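Local coordinates for putative ATPase, AAA family (Prochlorococcus marinus subsp. pastoris str. CCMP1986, PDB 3CTD) that probably acts, as a whole RarA-type protein, as a DNA-dependent ATPase in the response to stalled replication, this piece being its C-terminal part, at the interface of chains A and B. Numbering follows the deposited sequence. Chains: chain A/B, Putative ATPase, AAA family.

The interface of chains A and B. Residues chain A 52, 55, 114, 118; chain B 128-129, 131-132, 135, 183-184.
A:Asp52 turns its carboxylate onto two successive backbone amides of chain B, a compact example of an acidic side chain capturing a loop by its main chain. OD1 accepts from both: B:Trp184 N, at 2.8 Å, meets it nearly along the C-O axis in a fairly straight bond (163° at H), while B:Phe183 N approaches from above the carboxylate plane and bends more. With CG anti to its own carbonyl carbon (chi1 -61°), the carboxylate reaches out from helix 51-63, and its other oxygen, OD2, contacts a water that also lies close to B:Trp184 O. An alanine here would probably leave the amides of B:Phe183 and B:Trp184 without their shared acceptor and let this loop shift against the helix.

One turn on, A:Leu55 splits its branches over chain B: CD1 rests on B:Ser131 CB at 3.6 Å and near B:Trp184 CB, whereas CD2 lies over the backbone end of B:Ile132. From helix 110-122, A:Leu118 lays CD2 on one face of the B:Trp184 indole, 3.9 Å from CG and toward the rim. That ring is steadied within its own chain by NE1 donating to B:Ser128 OG (3.0 Å), and B:Ser131 OG, within hydrogen-bonding distance of both B:Ser128 O and B:Phe183 O but able to donate to one at a time, links the loop to the start of helix 131-139. At the far end A:Ser114 OG, anti to its backbone N (chi1 170°), donates to B:Thr129 O at 3.0 Å, in the carbonyl plane on a lone pair.

Polar clasps thus flank a leucine-lined centre, joining two copies of the C-terminal region in a contact that may contribute to the tetramer of the deposited assembly.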
# COMPACT_ATOMS: atom_id res chain seq x y z
N ASP A 52 21.32 -6.03 -12.94
CA ASP A 52 22.44 -6.95 -12.72
C ASP A 52 23.53 -6.31 -11.88
O ASP A 52 24.02 -6.93 -10.95
CB ASP A 52 22.98 -7.48 -14.06
CG ASP A 52 21.92 -8.26 -14.82
OD1 ASP A 52 21.49 -9.32 -14.34
OD2 ASP A 52 21.45 -7.75 -15.86
N LEU A 55 22.43 -5.91 -8.28
CA LEU A 55 22.59 -7.11 -7.44
C LEU A 55 24.06 -7.29 -7.12
O LEU A 55 24.46 -7.60 -5.98
CB LEU A 55 22.04 -8.37 -8.10
CG LEU A 55 20.53 -8.38 -8.30
CD1 LEU A 55 20.21 -9.44 -9.25
CD2 LEU A 55 19.80 -8.62 -6.95
N SER A 114 16.82 -7.81 -1.74
CA SER A 114 16.88 -8.10 -3.15
C SER A 114 15.61 -7.65 -3.85
O SER A 114 15.68 -7.03 -4.95
CB SER A 114 17.12 -9.60 -3.38
OG SER A 114 16.95 -9.91 -4.75
N LEU A 118 15.93 -4.82 -6.66
CA LEU A 118 15.46 -5.09 -8.01
C LEU A 118 14.23 -4.25 -8.37
O LEU A 118 14.06 -3.83 -9.52
CB LEU A 118 15.12 -6.58 -8.19
CG LEU A 118 16.34 -7.51 -8.22
CD1 LEU A 118 15.94 -8.93 -7.87
CD2 LEU A 118 17.02 -7.44 -9.57
N SER B 128 12.57 -14.97 -9.00
CA SER B 128 13.66 -14.16 -9.56
C SER B 128 14.48 -13.35 -8.52
O SER B 128 15.60 -12.94 -8.83
CB SER B 128 13.20 -13.30 -10.74
OG SER B 128 12.61 -12.07 -10.34
N THR B 129 13.98 -13.15 -7.30
CA THR B 129 14.77 -12.50 -6.28
C THR B 129 15.89 -13.36 -5.76
O THR B 129 16.74 -12.85 -5.02
CB THR B 129 13.96 -12.08 -5.06
OG1 THR B 129 13.39 -13.25 -4.46
CG2 THR B 129 12.85 -11.03 -5.45
N SER B 131 18.20 -14.42 -7.50
CA SER B 131 19.31 -13.89 -8.28
C SER B 131 20.45 -13.38 -7.44
O SER B 131 21.60 -13.50 -7.84
CB SER B 131 18.81 -12.73 -9.10
OG SER B 131 18.02 -13.24 -10.15
N ILE B 132 20.12 -12.78 -6.31
CA ILE B 132 21.14 -12.13 -5.49
C ILE B 132 22.19 -13.16 -5.14
O ILE B 132 23.35 -12.82 -5.01
CB ILE B 132 20.52 -11.50 -4.20
CG1 ILE B 132 21.61 -11.00 -3.22
CG2 ILE B 132 19.69 -12.52 -3.49
CD1 ILE B 132 22.56 -9.97 -3.83
N ALA B 135 24.85 -13.42 -7.98
CA ALA B 135 25.82 -12.35 -7.91
C ALA B 135 26.75 -12.52 -6.71
O ALA B 135 27.92 -12.19 -6.77
CB ALA B 135 25.13 -11.00 -7.88
N PHE B 183 22.74 -11.62 -14.12
CA PHE B 183 22.34 -12.28 -12.87
C PHE B 183 20.83 -12.47 -12.74
O PHE B 183 20.38 -13.47 -12.18
CB PHE B 183 22.86 -11.53 -11.66
CG PHE B 183 24.36 -11.46 -11.59
CD1 PHE B 183 25.12 -12.62 -11.44
CD2 PHE B 183 25.00 -10.24 -11.69
CE1 PHE B 183 26.52 -12.54 -11.38
CE2 PHE B 183 26.36 -10.15 -11.62
CZ PHE B 183 27.13 -11.30 -11.46
N TRP B 184 20.05 -11.55 -13.30
CA TRP B 184 18.59 -11.60 -13.15
C TRP B 184 17.86 -11.84 -14.48
O TRP B 184 18.15 -11.19 -15.45
CB TRP B 184 18.12 -10.27 -12.54
CG TRP B 184 16.64 -10.11 -12.43
CD1 TRP B 184 15.81 -10.66 -11.48
CD2 TRP B 184 15.78 -9.29 -13.26
NE1 TRP B 184 14.50 -10.25 -11.69
CE2 TRP B 184 14.46 -9.41 -12.77
CE3 TRP B 184 16.00 -8.47 -14.37
CZ2 TRP B 184 13.38 -8.75 -13.34
CZ3 TRP B 184 14.89 -7.80 -14.95
CH2 TRP B 184 13.62 -7.94 -14.42
O HOH W 1 19.23 -9.18 -16.20